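Local coordinates for protein enoyl-CoA hydratase subunit II (Geobacillus kaustophilus, PDB 2EJ5) that probably hydrates the double bond of enoyl-CoA thioesters as a member of the enoyl-CoA hydratase/isomerase (crotonase) family, perhaps in phenylacetic acid breakdown, at residues I207-L210 with L211-S214; E226-C229 with Q230-G234; S237-R240 with E241-A245. All coordinates share one frame; numbering follows the deposited sequence.

Contact 1 (I207-L210 with L211-S214); sequences IKRL and LRES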
ATOM      1  N   ILE A 207     -11.169  -3.909 -15.566  1.00 11.83           N
ATOM      2  CA  ILE A 207     -10.533  -3.237 -14.430  0.50 12.43           C
ATOM      3  C   ILE A 207      -9.781  -4.238 -13.529  1.00 12.49           C
ATOM      4  O   ILE A 207      -8.661  -3.922 -13.039  1.00 12.58           O
ATOM      5  CB  ILE A 207     -11.484  -2.297 -13.636  0.50 12.82           C
ATOM      6  CG1 ILE A 207     -12.286  -3.060 -12.612  0.50 13.37           C
ATOM      7  CG2 ILE A 207     -12.291  -1.382 -14.539  0.50 10.96           C
ATOM      8  CD1 ILE A 207     -11.594  -2.995 -11.261  0.50 14.66           C
ATOM      9  N   LYS A 208     -10.325  -5.433 -13.332  1.00 12.71           N
ATOM     10  CA  LYS A 208      -9.574  -6.463 -12.624  1.00 12.67           C
ATOM     11  C   LYS A 208      -8.289  -6.836 -13.379  1.00 13.06           C
ATOM     12  O   LYS A 208      -7.244  -7.107 -12.762  1.00 12.48           O
ATOM     13  CB  LYS A 208     -10.459  -7.688 -12.425  1.00 12.65           C
ATOM     14  CG  LYS A 208     -11.457  -7.524 -11.316  1.00 12.26           C
ATOM     15  CD  LYS A 208     -12.384  -8.719 -11.193  1.00 12.32           C
ATOM     16  CE  LYS A 208     -11.633  -9.969 -10.593  1.00 13.74           C
ATOM     17  NZ  LYS A 208     -12.514 -10.879  -9.753  1.00 14.02           N
ATOM     18  N   ARG A 209      -8.374  -6.868 -14.702  1.00 12.59           N
ATOM     19  CA  ARG A 209      -7.200  -7.160 -15.536  1.00 13.64           C
ATOM     20  C   ARG A 209      -6.155  -6.070 -15.308  1.00 13.94           C
ATOM     21  O   ARG A 209      -4.958  -6.365 -15.082  1.00 14.54           O
ATOM     22  CB  ARG A 209      -7.582  -7.246 -17.025  1.00 13.54           C
ATOM     23  CG  ARG A 209      -6.481  -7.808 -17.931  1.00 13.23           C
ATOM     24  CD  ARG A 209      -6.933  -7.901 -19.423  1.00 14.92           C
ATOM     25  NE  ARG A 209      -8.106  -8.770 -19.603  1.00 14.77           N
ATOM     26  CZ  ARG A 209      -8.742  -8.918 -20.768  1.00 17.82           C
ATOM     27  NH1 ARG A 209      -8.320  -8.266 -21.840  1.00 18.47           N
ATOM     28  NH2 ARG A 209      -9.818  -9.699 -20.878  1.00 18.69           N
ATOM     29  N   LEU A 210      -6.606  -4.814 -15.322  1.00 13.74           N
ATOM     30  CA  LEU A 210      -5.716  -3.697 -15.128  1.00 14.19           C
ATOM     31  C   LEU A 210      -5.145  -3.621 -13.722  1.00 14.23           C
ATOM     32  O   LEU A 210      -4.038  -3.144 -13.544  1.00 14.90           O
ATOM     33  CB  LEU A 210      -6.403  -2.371 -15.505  1.00 14.14           C
ATOM     34  CG  LEU A 210      -6.606  -2.095 -16.998  1.00 18.41           C
ATOM     35  CD1 LEU A 210      -7.339  -0.758 -17.155  1.00 19.41           C
ATOM     36  CD2 LEU A 210      -5.260  -2.061 -17.727  1.00 18.22           C
ATOM     37  N   LEU A 211      -5.912  -4.023 -12.708  1.00 14.54           N
ATOM     38  CA  LEU A 211      -5.375  -4.070 -11.335  1.00 14.09           C
ATOM     39  C   LEU A 211      -4.248  -5.093 -11.208  1.00 13.99           C
ATOM     40  O   LEU A 211      -3.299  -4.866 -10.487  1.00 11.93           O
ATOM     41  CB  LEU A 211      -6.471  -4.338 -10.288  1.00 13.62           C
ATOM     42  CG  LEU A 211      -7.382  -3.100 -10.033  1.00 14.70           C
ATOM     43  CD1 LEU A 211      -8.566  -3.502  -9.230  1.00 16.69           C
ATOM     44  CD2 LEU A 211      -6.619  -1.898  -9.329  1.00 14.62           C
ATOM     45  N   ARG A 212      -4.367  -6.204 -11.923  1.00 15.41           N
ATOM     46  CA  ARG A 212      -3.296  -7.193 -12.071  1.00 18.00           C
ATOM     47  C   ARG A 212      -2.103  -6.571 -12.777  1.00 16.65           C
ATOM     48  O   ARG A 212      -0.968  -6.671 -12.263  1.00 17.78           O
ATOM     49  CB  ARG A 212      -3.784  -8.442 -12.834  1.00 17.91           C
ATOM     50  CG  ARG A 212      -4.528  -9.440 -11.939  1.00 19.94           C
ATOM     51  CD  ARG A 212      -5.458 -10.437 -12.681  1.00 24.42           C
ATOM     52  NE  ARG A 212      -5.026 -10.889 -14.008  1.00 32.22           N
ATOM     53  CZ  ARG A 212      -5.840 -11.067 -15.054  1.00 34.11           C
ATOM     54  NH1 ARG A 212      -7.157 -10.819 -14.974  1.00 29.53           N
ATOM     55  NH2 ARG A 212      -5.321 -11.487 -16.208  1.00 37.40           N
ATOM     56  N   GLU A 213      -2.336  -5.887 -13.899  1.00 17.18           N
ATOM     57  CA  GLU A 213      -1.235  -5.209 -14.622  1.00 17.35           C
ATOM     58  C   GLU A 213      -0.523  -4.190 -13.713  1.00 18.36           C
ATOM     59  O   GLU A 213       0.719  -4.121 -13.679  1.00 18.06           O
ATOM     60  CB  GLU A 213      -1.716  -4.491 -15.886  1.00 18.11           C
ATOM     61  CG  GLU A 213      -2.186  -5.420 -17.019  1.00 19.66           C
ATOM     62  CD  GLU A 213      -1.070  -6.243 -17.691  1.00 23.87           C
ATOM     63  OE1 GLU A 213       0.136  -6.010 -17.462  1.00 23.80           O
ATOM     64  OE2 GLU A 213      -1.436  -7.121 -18.481  1.00 27.73           O
ATOM     65  N   SER A 214      -1.320  -3.395 -13.007  1.00 18.73           N
ATOM     66  CA  SER A 214      -0.822  -2.372 -12.061  1.00 20.08           C
ATOM     67  C   SER A 214       0.183  -2.936 -11.044  1.00 21.56           C
ATOM     68  O   SER A 214       1.148  -2.263 -10.725  1.00 21.88           O
ATOM     69  CB  SER A 214      -1.993  -1.731 -11.305  1.00 19.16           C
ATOM     70  OG  SER A 214      -1.561  -0.782 -10.322  1.00 17.59           O
TER
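Two successive turns of helix 201-216 meet here through i to i+4 backbone bonds, the first of them from Leu211 N to Ile207 O at 2.8 Å. Arg212 N, Glu213 N and Ser214 N reach Lys208 O, Arg209 O and Leu210 O in the same way; the last bond, Ser214 N to Leu210 O, is also 2.8 Å. Ile207 and Leu211 project together from one side of the helix, where Leu211 CG rests on Ile207 O, 3.4 Å away. The side chain of Ile207 is modelled in two conformers; in one of them its CD1 lies 3.7 Å from Leu211 CD1, a touch that is therefore doubtful as a fixed feature.

The helix belongs to the C-terminal helical part of a crotonase-type subunit, and the surface bearing these two residues packs on another copy of the protein: Ile207 on Val160 and Leu211 on Pro147, both of the second subunit. Ser214 OG is hydrogen-bonded to Leu143 O of that same subunit.

Elsewhere on the helix, the guanidinium of Arg212 folds back over the preceding turn. Its chain bends at chi3 (34°), which lays one face over Arg209 CA, with NH1 3.7 Å from that carbon. Arg209 NE stays 5.2 Å from Arg212 NH1, a pair of like charges gathered by one acid: Glu94 takes a salt bridge from each arginine, Arg212 NH1 to OE1 and Arg209 NE to OE2. Lys208 carries its NZ to a salt bridge with Asp117.

Contact 2 (E226-C229 with Q230-G234); sequences EAEC and QRIAG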
ATOM      1  N   GLU A 226      -3.446  -0.215 -20.420  1.00 15.30           N
ATOM      2  CA  GLU A 226      -4.678   0.519 -20.177  1.00 15.31           C
ATOM      3  C   GLU A 226      -5.401   0.912 -21.465  1.00 16.13           C
ATOM      4  O   GLU A 226      -6.642   0.807 -21.568  1.00 16.88           O
ATOM      5  CB  GLU A 226      -4.322   1.769 -19.390  1.00 15.27           C
ATOM      6  CG  GLU A 226      -5.494   2.650 -19.051  1.00 16.37           C
ATOM      7  CD  GLU A 226      -4.978   3.988 -18.487  1.00 18.69           C
ATOM      8  OE1 GLU A 226      -4.837   4.925 -19.283  1.00 16.21           O
ATOM      9  OE2 GLU A 226      -4.699   4.063 -17.264  1.00 17.40           O
ATOM     10  N   ALA A 227      -4.632   1.429 -22.426  1.00 16.60           N
ATOM     11  CA  ALA A 227      -5.182   1.894 -23.705  1.00 17.33           C
ATOM     12  C   ALA A 227      -5.832   0.740 -24.452  1.00 18.33           C
ATOM     13  O   ALA A 227      -6.923   0.874 -24.990  1.00 15.85           O
ATOM     14  CB  ALA A 227      -4.061   2.528 -24.553  1.00 17.07           C
ATOM     15  N   GLU A 228      -5.173  -0.422 -24.440  1.00 20.13           N
ATOM     16  CA  GLU A 228      -5.786  -1.627 -25.024  1.00 21.60           C
ATOM     17  C   GLU A 228      -7.111  -2.033 -24.336  1.00 21.14           C
ATOM     18  O   GLU A 228      -8.079  -2.377 -25.016  1.00 20.13           O
ATOM     19  CB  GLU A 228      -4.790  -2.796 -25.028  1.00 22.91           C
ATOM     20  CG  GLU A 228      -5.293  -4.070 -25.766  1.00 28.27           C
ATOM     21  CD  GLU A 228      -5.963  -3.801 -27.140  1.00 34.60           C
ATOM     22  OE1 GLU A 228      -5.469  -2.942 -27.932  1.00 37.34           O
ATOM     23  OE2 GLU A 228      -6.997  -4.454 -27.421  1.00 34.89           O
ATOM     24  N   CYS A 229      -7.157  -1.995 -23.004  1.00 20.23           N
ATOM     25  CA  CYS A 229      -8.405  -2.318 -22.273  1.00 20.09           C
ATOM     26  C   CYS A 229      -9.559  -1.401 -22.608  1.00 19.08           C
ATOM     27  O   CYS A 229     -10.706  -1.852 -22.690  1.00 18.98           O
ATOM     28  CB  CYS A 229      -8.170  -2.327 -20.767  1.00 20.40           C
ATOM     29  SG  CYS A 229      -7.191  -3.740 -20.320  1.00 23.11           S
ATOM     30  N   GLN A 230      -9.245  -0.122 -22.816  1.00 18.94           N
ATOM     31  CA  GLN A 230     -10.243   0.895 -23.062  1.00 18.77           C
ATOM     32  C   GLN A 230     -10.747   0.812 -24.495  1.00 18.92           C
ATOM     33  O   GLN A 230     -11.883   1.158 -24.719  1.00 19.38           O
ATOM     34  CB  GLN A 230      -9.699   2.302 -22.807  1.00 19.01           C
ATOM     35  CG  GLN A 230     -10.791   3.369 -22.627  1.00 18.84           C
ATOM     36  CD  GLN A 230     -11.521   3.202 -21.313  1.00 19.69           C
ATOM     37  OE1 GLN A 230     -12.188   2.161 -21.049  1.00 18.49           O
ATOM     38  NE2 GLN A 230     -11.377   4.201 -20.453  1.00 17.30           N
ATOM     39  N   ARG A 231      -9.886   0.414 -25.454  1.00 18.54           N
ATOM     40  CA  ARG A 231     -10.345   0.153 -26.844  1.00 18.54           C
ATOM     41  C   ARG A 231     -11.408  -0.917 -26.790  1.00 17.58           C
ATOM     42  O   ARG A 231     -12.496  -0.731 -27.347  1.00 17.88           O
ATOM     43  CB  ARG A 231      -9.179  -0.229 -27.783  1.00 18.41           C
ATOM     44  CG  ARG A 231      -9.571  -0.502 -29.237  1.00 19.30           C
ATOM     45  CD  ARG A 231      -8.491  -1.237 -30.002  1.00 19.90           C
ATOM     46  NE  ARG A 231      -8.322  -2.614 -29.524  1.00 21.16           N
ATOM     47  CZ  ARG A 231      -9.055  -3.661 -29.906  1.00 23.41           C
ATOM     48  NH1 ARG A 231     -10.029  -3.524 -30.808  1.00 24.51           N
ATOM     49  NH2 ARG A 231      -8.803  -4.861 -29.373  1.00 23.13           N
ATOM     50  N   ILE A 232     -11.131  -1.985 -26.047  1.00 17.63           N
ATOM     51  CA  ILE A 232     -12.123  -3.058 -25.803  1.00 18.51           C
ATOM     52  C   ILE A 232     -13.414  -2.572 -25.094  1.00 19.56           C
ATOM     53  O   ILE A 232     -14.523  -2.843 -25.585  1.00 17.53           O
ATOM     54  CB  ILE A 232     -11.533  -4.307 -25.043  1.00 18.43           C
ATOM     55  CG1 ILE A 232     -10.318  -4.898 -25.796  1.00 19.49           C
ATOM     56  CG2 ILE A 232     -12.626  -5.382 -24.795  1.00 18.35           C
ATOM     57  CD1 ILE A 232      -9.280  -5.635 -24.915  1.00 19.97           C
ATOM     58  N   ALA A 233     -13.290  -1.861 -23.960  1.00 17.98           N
ATOM     59  CA  ALA A 233     -14.510  -1.458 -23.265  1.00 18.96           C
ATOM     60  C   ALA A 233     -15.341  -0.564 -24.182  1.00 19.14           C
ATOM     61  O   ALA A 233     -16.569  -0.620 -24.160  1.00 19.23           O
ATOM     62  CB  ALA A 233     -14.195  -0.739 -21.911  1.00 18.08           C
ATOM     63  N   GLY A 234     -14.651   0.210 -25.012  1.00 18.90           N
ATOM     64  CA  GLY A 234     -15.274   1.195 -25.858  1.00 21.12           C
ATOM     65  C   GLY A 234     -16.115   0.606 -26.980  1.00 22.17           C
ATOM     66  O   GLY A 234     -16.978   1.287 -27.498  1.00 23.76           O
TER
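Arg231 reaches back one turn of helix 219-235 to Glu228 and closes an i to i+3 salt bridge along the helix surface. Its CB sits 3.7 Å from Glu228 O. The chain then runs outward with CG anti to the backbone N (chi1 -179°), and CD comes within 4.0 Å of Glu228 OE1. A bend at chi3 turns the guanidinium so that its NE and NH2 edge faces the carboxylate. Both nitrogens converge on one oxygen: NH2 binds Glu228 OE2 at 2.7 Å and NE binds the same OE2 at 3.1 Å, while a weak bond from NE to Glu228 OE1 spans 3.3 Å. OE2 lies close to the guanidinium plane and receives NH2 on its syn lone pair; NE meets the syn side too, 22° out of the carboxylate plane. The carboxylate and guanidinium planes are 36° apart, a twisted side-on grip. A lysine in its place has one nitrogen where Arg231 offers two, and would probably leave the carboxylate less firmly held and freer to turn.

The acid also borders an apolar group, since Ile232 CD1 packs 3.6 Å from Glu228 OE2. Beneath the side chains run i to i+4 backbone bonds such as Ile232 N to Glu228 O and Ala233 N to Cys229 O. On other faces of the helix, Cys229 packs against Leu206 and Leu210 of helix 201-216, while Gln230 NE2 bonds to Asp139 OD2 and Val137 O of the second subunit, and Glu226 OE2 accepts from Gly141 N of that subunit. Ala233 CB, one turn beyond Cys229, sits 3.7 Å from Cys229 O.

Contact 3 (S237-R240 with E241-A245); sequences SDHR and EGVKA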
ATOM      1  N   SER A 237     -21.297  -3.185 -25.993  1.00 25.13           N
ATOM      2  CA  SER A 237     -22.677  -2.669 -26.111  1.00 26.10           C
ATOM      3  C   SER A 237     -23.012  -1.841 -24.872  1.00 25.64           C
ATOM      4  O   SER A 237     -23.729  -0.840 -24.935  1.00 25.12           O
ATOM      5  CB  SER A 237     -23.698  -3.802 -26.244  1.00 27.15           C
ATOM      6  OG  SER A 237     -23.655  -4.337 -27.551  1.00 32.09           O
ATOM      7  N   ASP A 238     -22.452  -2.257 -23.746  1.00 24.59           N
ATOM      8  CA  ASP A 238     -22.702  -1.551 -22.502  1.00 24.32           C
ATOM      9  C   ASP A 238     -22.245  -0.108 -22.559  1.00 23.36           C
ATOM     10  O   ASP A 238     -22.940   0.767 -22.078  1.00 24.13           O
ATOM     11  CB  ASP A 238     -22.104  -2.333 -21.335  1.00 23.84           C
ATOM     12  CG  ASP A 238     -23.039  -3.417 -20.846  1.00 23.63           C
ATOM     13  OD1 ASP A 238     -24.191  -3.503 -21.348  1.00 24.97           O
ATOM     14  OD2 ASP A 238     -22.660  -4.171 -19.942  1.00 22.65           O
ATOM     15  N   HIS A 239     -21.102   0.151 -23.182  1.00 23.49           N
ATOM     16  CA  HIS A 239     -20.606   1.507 -23.342  1.00 23.34           C
ATOM     17  C   HIS A 239     -21.608   2.380 -24.115  1.00 25.81           C
ATOM     18  O   HIS A 239     -21.885   3.518 -23.697  1.00 25.75           O
ATOM     19  CB  HIS A 239     -19.231   1.524 -24.040  1.00 22.37           C
ATOM     20  CG  HIS A 239     -18.759   2.893 -24.417  1.00 20.84           C
ATOM     21  ND1 HIS A 239     -18.811   3.965 -23.548  1.00 20.79           N
ATOM     22  CD2 HIS A 239     -18.216   3.364 -25.562  1.00 21.51           C
ATOM     23  CE1 HIS A 239     -18.319   5.039 -24.144  1.00 21.16           C
ATOM     24  NE2 HIS A 239     -17.942   4.698 -25.363  1.00 23.24           N
ATOM     25  N   ARG A 240     -22.088   1.885 -25.267  1.00 26.58           N
ATOM     26  CA  ARG A 240     -23.071   2.666 -26.042  1.00 28.55           C
ATOM     27  C   ARG A 240     -24.432   2.816 -25.335  1.00 27.67           C
ATOM     28  O   ARG A 240     -25.044   3.848 -25.444  1.00 27.87           O
ATOM     29  CB  ARG A 240     -23.176   2.222 -27.498  1.00 28.13           C
ATOM     30  CG  ARG A 240     -23.524   0.778 -27.745  1.00 31.67           C
ATOM     31  CD  ARG A 240     -23.624   0.529 -29.290  1.00 31.80           C
ATOM     32  NE  ARG A 240     -22.317   0.219 -29.846  1.00 36.24           N
ATOM     33  CZ  ARG A 240     -21.820  -1.015 -29.908  1.00 37.20           C
ATOM     34  NH1 ARG A 240     -22.520  -2.046 -29.463  1.00 35.55           N
ATOM     35  NH2 ARG A 240     -20.617  -1.218 -30.418  1.00 41.04           N
ATOM     36  N   GLU A 241     -24.862   1.833 -24.555  1.00 27.85           N
ATOM     37  CA  GLU A 241     -26.006   2.060 -23.630  1.00 29.33           C
ATOM     38  C   GLU A 241     -25.729   3.168 -22.580  1.00 30.30           C
ATOM     39  O   GLU A 241     -26.572   4.046 -22.347  1.00 30.53           O
ATOM     40  CB  GLU A 241     -26.447   0.750 -22.971  1.00 28.92           C
ATOM     41  CG  GLU A 241     -27.418   0.888 -21.826  1.00 30.22           C
ATOM     42  CD  GLU A 241     -28.859   1.272 -22.233  1.00 31.29           C
ATOM     43  OE1 GLU A 241     -29.143   1.453 -23.440  1.00 32.56           O
ATOM     44  OE2 GLU A 241     -29.697   1.408 -21.319  1.00 29.71           O
ATOM     45  N   GLY A 242     -24.538   3.161 -21.988  1.00 30.73           N
ATOM     46  CA  GLY A 242     -24.165   4.153 -20.973  1.00 31.69           C
ATOM     47  C   GLY A 242     -24.168   5.571 -21.494  1.00 33.20           C
ATOM     48  O   GLY A 242     -24.593   6.489 -20.793  1.00 32.01           O
ATOM     49  N   VAL A 243     -23.704   5.743 -22.728  1.00 35.14           N
ATOM     50  CA  VAL A 243     -23.681   7.062 -23.360  1.00 38.51           C
ATOM     51  C   VAL A 243     -25.089   7.510 -23.795  1.00 40.64           C
ATOM     52  O   VAL A 243     -25.440   8.658 -23.604  1.00 41.84           O
ATOM     53  CB  VAL A 243     -22.699   7.138 -24.554  1.00 38.13           C
ATOM     54  CG1 VAL A 243     -22.738   8.526 -25.164  1.00 38.69           C
ATOM     55  CG2 VAL A 243     -21.273   6.833 -24.101  1.00 37.57           C
ATOM     56  N   LYS A 244     -25.877   6.604 -24.359  1.00 43.72           N
ATOM     57  CA  LYS A 244     -27.264   6.893 -24.738  1.00 46.70           C
ATOM     58  C   LYS A 244     -28.176   7.179 -23.529  1.00 48.65           C
ATOM     59  O   LYS A 244     -29.207   7.833 -23.678  1.00 49.11           O
ATOM     60  CB  LYS A 244     -27.867   5.742 -25.551  1.00 47.18           C
ATOM     61  CG  LYS A 244     -27.244   5.480 -26.928  1.00 48.58           C
ATOM     62  CD  LYS A 244     -27.475   6.613 -27.928  1.00 51.54           C
ATOM     63  CE  LYS A 244     -27.136   6.189 -29.366  1.00 51.59           C
ATOM     64  NZ  LYS A 244     -25.660   6.231 -29.682  1.00 53.59           N
ATOM     65  N   ALA A 245     -27.810   6.685 -22.343  1.00 50.15           N
ATOM     66  CA  ALA A 245     -28.600   6.922 -21.134  1.00 51.71           C
ATOM     67  C   ALA A 245     -28.168   8.183 -20.392  1.00 53.14           C
ATOM     68  O   ALA A 245     -28.978   8.795 -19.695  1.00 53.52           O
ATOM     69  CB  ALA A 245     -28.540   5.723 -20.208  1.00 51.42           C
TER
HETATM   70  O   HOH W   1     -24.189   5.497 -27.433  1.00 44.42           O
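Arg240 O is gripped twice in the last helix, 237-246: Lys244 N donates to it at 3.1 Å in the regular i to i+4 manner, and a water donates to it at 2.7 Å. The same water accepts from Lys244 NZ at 2.8 Å, so the lysine chain, bent at chi2 and chi4, curls back toward the preceding turn and closes a water-bridged loop. Its CG packs against the shared carbonyl, 3.1 Å from Arg240 O.

Around the helix, Val243, one turn on, extends alongside His239. With CG of His239 anti to its backbone N (chi1 171°), the imidazole leans along the helix until CE1 touches Val243 CG2 at 3.5 Å; the methyl approaches the ring obliquely. The histidine also faces another chain, ND1 donating to Val134 O of the second subunit and the ring meeting that of His75 of the same subunit with the planes at about 80°. Asp238 and Glu241 instead bind the C-terminal tail, the former at the backbone N of Gln255 and Gly256, the latter at Leu253 N and Arg250. Glu241 N closes the first turn on Ser237 O at 2.9 Å.

In the fold
The three contacts come in series along the C-terminal part of the chain, on three consecutive helices: 201-216 for contact 1, 219-235 for contact 2 and 237-246 for contact 3. Contacts 1 and 2 have centres about 12 Å apart and meet where Leu210 CD2 packs 3.6 Å from Glu226 CA. Contacts 2 and 3, about 15 Å apart between centres, touch near the turn joining their helices, with Ala233 O 3.4 Å from His239 CB. Contacts 1 and 3 do not touch; about 12 Å separates their nearest atoms. All three reach the second subunit, so these helices form part of an interface in the three-chain assembly.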